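Local coordinates for protein succinate dehydrogenase subunit A (Mycolicibacterium smegmatis, PDB 7D6V) that probably catalyses the oxidation of succinate to fumarate at its bound FAD, passing the electrons through the iron-sulfur subunit toward quinone, at residues K147-S150 and L151-E154; R517-A520 and N521-V524; C612-L615 and S616-E619. All coordinates share one frame; numbering follows the deposited sequence.

Followed from the N terminus, the three contacts come strictly in series. Each joins two consecutive four-residue segments, so none encloses an intervening loop and none nests within or crosses another. Contact 1 is a pair of turns inside helix 136-159, in the FAD-binding region and against the iron-sulfur subunit. Contact 2 carries the chain out of helix 502-518 toward helix 532-556, in the C-terminal region of the flavoprotein. Contact 3 starts the short helix 615-618, where F613 packs on helix 67-76 and E617 pairs with its R76. The centres are about 44 Å (contacts 1 and 2), 48 Å (1 and 3) and 54 Å (2 and 3) apart; contacts 2 and 3 lie on opposite sides of the chain's centre.

Contact 1 of 3, residues K147-S150 and L151-E154; sequences KIVS and LQQE
The two flat amides of Q152 and Q153 lie beside V149, each against a different methyl group of it. NE2 of Q152 is 3.8 Å from CG2 of V149, and NE2 of Q153 is 4.0 Å from CG1 of V149. Their successive positions round the helix separate the two, and the torsions complete the placement: chi1 of 42° puts CG of Q152 between its backbone N and carbonyl carbon, whereas CG of Q153 stands beside the backbone N (chi1 -78°). The Q153 amide is held by another chain: NE2 donates to I115 O, and OE1 is hydrogen-bonded to S117 OG, both of the iron-sulfur subunit; A112 of that subunit packs on V149. A third flat group, the E154 carboxylate, brings OE2 to 3.6 Å from OG of S150, one helical turn back. All this belongs to helix 136-159 of the FAD-binding region, where four successive i to i+4 bonds link the segments, among them Q152 N to I148 O at 3.0 Å and E154 N to S150 O, also 3.0 Å. Away from the glutamines, on the side of E154, K147 bends at chi2 (62°), and its CE approaches CG of L151 at 4.1 Å. K147 and I148 pack on I25, I148 also on V24, and L151 on R28, all of helix 18-30. NZ of K147 and OE2 of E154 remain 4.6 Å apart, beyond a salt bridge.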
loop_
_atom_site.group_PDB
_atom_site.type_symbol
_atom_site.label_atom_id
_atom_site.label_comp_id
_atom_site.label_asym_id
_atom_site.label_seq_id
_atom_site.Cartn_x
_atom_site.Cartn_y
_atom_site.Cartn_z
ATOM N N LYS A 147 0.735 -12.523 10.908
ATOM C CA LYS A 147 0.369 -13.459 11.964
ATOM C C LYS A 147 0.114 -14.851 11.399
ATOM O O LYS A 147 0.491 -15.857 12.011
ATOM C CB LYS A 147 -0.855 -12.938 12.715
ATOM C CG LYS A 147 -1.384 -13.872 13.781
ATOM C CD LYS A 147 -0.357 -14.113 14.865
ATOM C CE LYS A 147 -0.923 -14.996 15.956
ATOM N NZ LYS A 147 0.112 -15.400 16.936
ATOM N N ILE A 148 -0.521 -14.928 10.226
ATOM C CA ILE A 148 -0.690 -16.217 9.555
ATOM C C ILE A 148 0.666 -16.839 9.247
ATOM O O ILE A 148 0.884 -18.043 9.457
ATOM C CB ILE A 148 -1.528 -16.051 8.272
ATOM C CG1 ILE A 148 -2.912 -15.489 8.589
ATOM C CG2 ILE A 148 -1.634 -17.373 7.527
ATOM C CD1 ILE A 148 -3.880 -16.512 9.090
ATOM N N VAL A 149 1.594 -16.032 8.732
ATOM C CA VAL A 149 2.919 -16.550 8.393
ATOM C C VAL A 149 3.644 -17.033 9.645
ATOM O O VAL A 149 4.327 -18.063 9.627
ATOM C CB VAL A 149 3.729 -15.484 7.633
ATOM C CG1 VAL A 149 5.183 -15.897 7.525
ATOM C CG2 VAL A 149 3.137 -15.267 6.257
ATOM N N SER A 150 3.498 -16.304 10.751
ATOM C CA SER A 150 4.080 -16.736 12.018
ATOM C C SER A 150 3.497 -18.070 12.472
ATOM O O SER A 150 4.226 -18.952 12.947
ATOM C CB SER A 150 3.848 -15.663 13.079
ATOM O OG SER A 150 4.373 -16.054 14.332
ATOM N N LEU A 151 2.180 -18.228 12.343
ATOM C CA LEU A 151 1.545 -19.472 12.759
ATOM C C LEU A 151 2.039 -20.647 11.927
ATOM O O LEU A 151 2.284 -21.735 12.459
ATOM C CB LEU A 151 0.026 -19.338 12.667
ATOM C CG LEU A 151 -0.607 -18.452 13.741
ATOM C CD1 LEU A 151 -2.084 -18.243 13.474
ATOM C CD2 LEU A 151 -0.391 -19.044 15.115
ATOM N N GLN A 152 2.217 -20.447 10.622
ATOM C CA GLN A 152 2.740 -21.560 9.839
ATOM C C GLN A 152 4.236 -21.775 10.045
ATOM O O GLN A 152 4.714 -22.890 9.833
ATOM C CB GLN A 152 2.427 -21.404 8.350
ATOM C CG GLN A 152 2.588 -20.044 7.750
ATOM C CD GLN A 152 1.894 -19.947 6.407
ATOM O OE1 GLN A 152 1.088 -20.804 6.053
ATOM N NE2 GLN A 152 2.207 -18.904 5.652
ATOM N N GLN A 153 4.981 -20.761 10.488
ATOM C CA GLN A 153 6.348 -21.009 10.945
ATOM C C GLN A 153 6.362 -21.905 12.180
ATOM O O GLN A 153 7.200 -22.810 12.297
ATOM C CB GLN A 153 7.058 -19.688 11.234
ATOM C CG GLN A 153 7.549 -18.966 10.001
ATOM C CD GLN A 153 7.932 -17.531 10.282
ATOM O OE1 GLN A 153 7.607 -16.985 11.332
ATOM N NE2 GLN A 153 8.626 -16.909 9.341
ATOM N N GLU A 154 5.439 -21.664 13.114
ATOM C CA GLU A 154 5.307 -22.556 14.265
ATOM C C GLU A 154 4.926 -23.965 13.825
ATOM O O GLU A 154 5.426 -24.956 14.373
ATOM C CB GLU A 154 4.271 -22.012 15.247
ATOM C CG GLU A 154 4.533 -20.602 15.730
ATOM C CD GLU A 154 3.335 -20.005 16.444
ATOM O OE1 GLU A 154 2.675 -20.735 17.210
ATOM O OE2 GLU A 154 3.050 -18.807 16.233
#

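Contact 2 of 3, residues R517-A520 and N521-V524; sequences RRYA and NVTV
Y519 and V522 lie side by side and point the same way, and the tyrosine can be followed outward along this pair. Its CB leaves the backbone directed away from N521-V524, but CG is set anti to the backbone N (chi1 -179°), beside the carbonyl carbon, and the ring is thereby brought back past V522. CD1 of Y519 is the first ring atom to meet CG1 of V522, at 4.1 Å, and CE1 of Y519 comes to 4.0 Å from the same methyl. CG1 of V522 sits over one face of the Y519 ring, 4.3 Å from the centroid and 24° off the normal, a CH-pi contact displaced toward the rim. At the tip, OH of Y519 is hydrogen-bonded to A537 O, and the side chain also touches M540 and R541, all on helix 532-556. The backbone beneath makes two overlapping type I beta turns that carry the chain out of helix 502-518: N521 N donates to R518 O at 3.1 Å, then V522 N to Y519 O at 3.3 Å. N521 and T523 each make a backbone hydrogen bond with E479, which ties the outgoing chain to a neighbouring loop. Beside these turns, the guanidinium of R518 forms salt bridges with E487 and E479, while V522 packs on P481 of helix 481-495.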
loop_
_atom_site.group_PDB
_atom_site.type_symbol
_atom_site.label_atom_id
_atom_site.label_comp_id
_atom_site.label_asym_id
_atom_site.label_seq_id
_atom_site.Cartn_x
_atom_site.Cartn_y
_atom_site.Cartn_z
ATOM N N ARG A 517 -31.609 -12.553 -19.776
ATOM C CA ARG A 517 -31.890 -13.366 -20.957
ATOM C C ARG A 517 -30.745 -13.290 -21.959
ATOM O O ARG A 517 -30.381 -14.298 -22.574
ATOM C CB ARG A 517 -33.198 -12.924 -21.606
ATOM C CG ARG A 517 -33.588 -13.750 -22.817
ATOM C CD ARG A 517 -34.581 -13.016 -23.694
ATOM N NE ARG A 517 -34.091 -11.698 -24.086
ATOM C CZ ARG A 517 -33.275 -11.478 -25.109
ATOM N NH1 ARG A 517 -32.850 -12.488 -25.853
ATOM N NH2 ARG A 517 -32.884 -10.244 -25.390
ATOM N N ARG A 518 -30.169 -12.099 -22.139
ATOM C CA ARG A 518 -29.016 -11.952 -23.022
ATOM C C ARG A 518 -27.786 -12.660 -22.470
ATOM O O ARG A 518 -26.906 -13.057 -23.240
ATOM C CB ARG A 518 -28.705 -10.475 -23.248
ATOM C CG ARG A 518 -29.636 -9.774 -24.213
ATOM C CD ARG A 518 -29.343 -8.290 -24.260
ATOM N NE ARG A 518 -27.966 -8.021 -24.659
ATOM C CZ ARG A 518 -27.368 -6.841 -24.533
ATOM N NH1 ARG A 518 -28.026 -5.816 -24.016
ATOM N NH2 ARG A 518 -26.111 -6.688 -24.921
ATOM N N TYR A 519 -27.697 -12.804 -21.147
ATOM C CA TYR A 519 -26.551 -13.477 -20.541
ATOM C C TYR A 519 -26.427 -14.933 -20.970
ATOM O O TYR A 519 -25.326 -15.490 -20.912
ATOM C CB TYR A 519 -26.641 -13.398 -19.018
ATOM C CG TYR A 519 -25.479 -14.047 -18.306
ATOM C CD1 TYR A 519 -24.217 -13.476 -18.330
ATOM C CD2 TYR A 519 -25.645 -15.233 -17.610
ATOM C CE1 TYR A 519 -23.157 -14.066 -17.685
ATOM C CE2 TYR A 519 -24.589 -15.830 -16.959
ATOM C CZ TYR A 519 -23.347 -15.241 -16.999
ATOM O OH TYR A 519 -22.288 -15.832 -16.355
ATOM N N ALA A 520 -27.517 -15.566 -21.400
ATOM C CA ALA A 520 -27.442 -16.951 -21.842
ATOM C C ALA A 520 -26.641 -17.121 -23.126
ATOM O O ALA A 520 -26.313 -18.257 -23.481
ATOM C CB ALA A 520 -28.849 -17.516 -22.033
ATOM N N ASN A 521 -26.322 -16.033 -23.824
ATOM C CA ASN A 521 -25.594 -16.083 -25.083
ATOM C C ASN A 521 -24.164 -15.576 -24.963
ATOM O O ASN A 521 -23.519 -15.332 -25.986
ATOM C CB ASN A 521 -26.336 -15.282 -26.151
ATOM C CG ASN A 521 -27.664 -15.894 -26.518
ATOM O OD1 ASN A 521 -27.762 -17.096 -26.750
ATOM N ND2 ASN A 521 -28.700 -15.068 -26.573
ATOM N N VAL A 522 -23.649 -15.415 -23.747
ATOM C CA VAL A 522 -22.326 -14.827 -23.570
ATOM C C VAL A 522 -21.267 -15.796 -24.082
ATOM O O VAL A 522 -21.215 -16.963 -23.680
ATOM C CB VAL A 522 -22.090 -14.432 -22.104
ATOM C CG1 VAL A 522 -22.163 -15.637 -21.178
ATOM C CG2 VAL A 522 -20.753 -13.738 -21.958
ATOM N N THR A 523 -20.431 -15.319 -24.997
ATOM C CA THR A 523 -19.376 -16.119 -25.599
ATOM C C THR A 523 -18.026 -15.539 -25.206
ATOM O O THR A 523 -17.831 -14.320 -25.260
ATOM C CB THR A 523 -19.513 -16.162 -27.121
ATOM O OG1 THR A 523 -20.846 -16.545 -27.475
ATOM C CG2 THR A 523 -18.536 -17.160 -27.713
ATOM N N VAL A 524 -17.102 -16.407 -24.815
ATOM C CA VAL A 524 -15.766 -16.011 -24.390
ATOM C C VAL A 524 -14.772 -16.516 -25.424
ATOM O O VAL A 524 -14.814 -17.688 -25.816
ATOM C CB VAL A 524 -15.438 -16.554 -22.989
ATOM C CG1 VAL A 524 -13.963 -16.422 -22.695
ATOM C CG2 VAL A 524 -16.251 -15.823 -21.941
#

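Contact 3 of 3, residues C612-L615 and S616-E619; sequences CFEL and SELE
The chi1 of E617 (171°) turns its CG away from the backbone N, and the extended chain beyond it runs back toward F613, whose own CG stands beside the backbone N (chi1 -80°). OE1 of E617 thus arrives at the edge of the phenyl ring, near its plane and 3.8 Å from CD1 of F613, with the carboxylate turned 81° from the ring. Its other oxygen, OE2, makes a salt bridge with R76 of helix 67-76, which fixes the carboxylate from beyond the contact. E614 is the N-cap of helix 615-618, and F613 before it is the centre of an inverse gamma turn. Across the cap, CB of F613 packs against CD1 of L618 at 3.9 Å, the residue pairing of a hydrophobic staple; F613 also meets F80 edge-to-face and rests on F71 and M75. The first turn is closed by L618 N donating to E614 O at 3.1 Å and E619 N to L615 O at 2.9 Å. OE1 of E614 and OE1 of E617 are 4.2 Å apart, a like-charge approach that R76 may partly offset, while OG of S616 lies 3.5 Å from CB of E614.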
loop_
_atom_site.group_PDB
_atom_site.type_symbol
_atom_site.label_atom_id
_atom_site.label_comp_id
_atom_site.label_asym_id
_atom_site.label_seq_id
_atom_site.Cartn_x
_atom_site.Cartn_y
_atom_site.Cartn_z
ATOM N N CYS A 612 -30.052 6.822 28.815
ATOM C CA CYS A 612 -29.490 7.683 27.784
ATOM C C CYS A 612 -30.188 7.430 26.456
ATOM O O CYS A 612 -30.259 8.326 25.606
ATOM C CB CYS A 612 -27.985 7.453 27.661
ATOM S SG CYS A 612 -27.126 8.657 26.625
ATOM N N PHE A 613 -30.691 6.209 26.258
ATOM C CA PHE A 613 -31.826 6.000 25.375
ATOM C C PHE A 613 -33.058 6.495 26.110
ATOM O O PHE A 613 -33.696 5.730 26.836
ATOM C CB PHE A 613 -31.998 4.529 24.990
ATOM C CG PHE A 613 -31.074 4.062 23.903
ATOM C CD1 PHE A 613 -30.387 4.966 23.119
ATOM C CD2 PHE A 613 -30.903 2.710 23.663
ATOM C CE1 PHE A 613 -29.541 4.528 22.123
ATOM C CE2 PHE A 613 -30.060 2.269 22.672
ATOM C CZ PHE A 613 -29.378 3.177 21.901
ATOM N N GLU A 614 -33.382 7.774 25.961
ATOM C CA GLU A 614 -34.572 8.318 26.585
ATOM C C GLU A 614 -35.811 7.915 25.797
ATOM O O GLU A 614 -35.732 7.453 24.658
ATOM C CB GLU A 614 -34.486 9.840 26.671
ATOM C CG GLU A 614 -33.522 10.351 27.714
ATOM C CD GLU A 614 -32.142 10.580 27.147
ATOM O OE1 GLU A 614 -32.011 10.601 25.907
ATOM O OE2 GLU A 614 -31.191 10.734 27.942
ATOM N N LEU A 615 -36.974 8.090 26.426
ATOM C CA LEU A 615 -38.222 7.939 25.689
ATOM C C LEU A 615 -38.333 8.978 24.584
ATOM O O LEU A 615 -38.908 8.707 23.526
ATOM C CB LEU A 615 -39.421 8.038 26.628
ATOM C CG LEU A 615 -39.671 6.867 27.567
ATOM C CD1 LEU A 615 -40.817 7.192 28.503
ATOM C CD2 LEU A 615 -39.976 5.626 26.755
ATOM N N SER A 616 -37.787 10.174 24.811
ATOM C CA SER A 616 -37.867 11.225 23.803
ATOM C C SER A 616 -37.159 10.815 22.519
ATOM O O SER A 616 -37.659 11.069 21.418
ATOM C CB SER A 616 -37.275 12.523 24.353
ATOM O OG SER A 616 -35.927 12.342 24.752
ATOM N N GLU A 617 -35.993 10.181 22.638
ATOM C CA GLU A 617 -35.263 9.764 21.447
ATOM C C GLU A 617 -35.875 8.516 20.823
ATOM O O GLU A 617 -35.928 8.392 19.596
ATOM C CB GLU A 617 -33.798 9.523 21.795
ATOM C CG GLU A 617 -33.000 8.894 20.679
ATOM C CD GLU A 617 -31.586 8.572 21.093
ATOM O OE1 GLU A 617 -31.320 8.508 22.311
ATOM O OE2 GLU A 617 -30.739 8.391 20.202
ATOM N N LEU A 618 -36.343 7.580 21.649
ATOM C CA LEU A 618 -36.884 6.334 21.125
ATOM C C LEU A 618 -38.273 6.507 20.527
ATOM O O LEU A 618 -38.709 5.651 19.753
ATOM C CB LEU A 618 -36.920 5.276 22.224
ATOM C CG LEU A 618 -35.563 4.789 22.732
ATOM C CD1 LEU A 618 -35.734 3.922 23.966
ATOM C CD2 LEU A 618 -34.821 4.037 21.643
ATOM N N GLU A 619 -38.976 7.586 20.869
ATOM C CA GLU A 619 -40.302 7.828 20.323
ATOM C C GLU A 619 -40.257 8.338 18.892
ATOM O O GLU A 619 -41.308 8.443 18.254
ATOM C CB GLU A 619 -41.056 8.814 21.211
ATOM C CG GLU A 619 -41.777 8.156 22.368
ATOM C CD GLU A 619 -42.678 9.109 23.115
ATOM O OE1 GLU A 619 -42.446 10.332 23.035
ATOM O OE2 GLU A 619 -43.620 8.635 23.780
#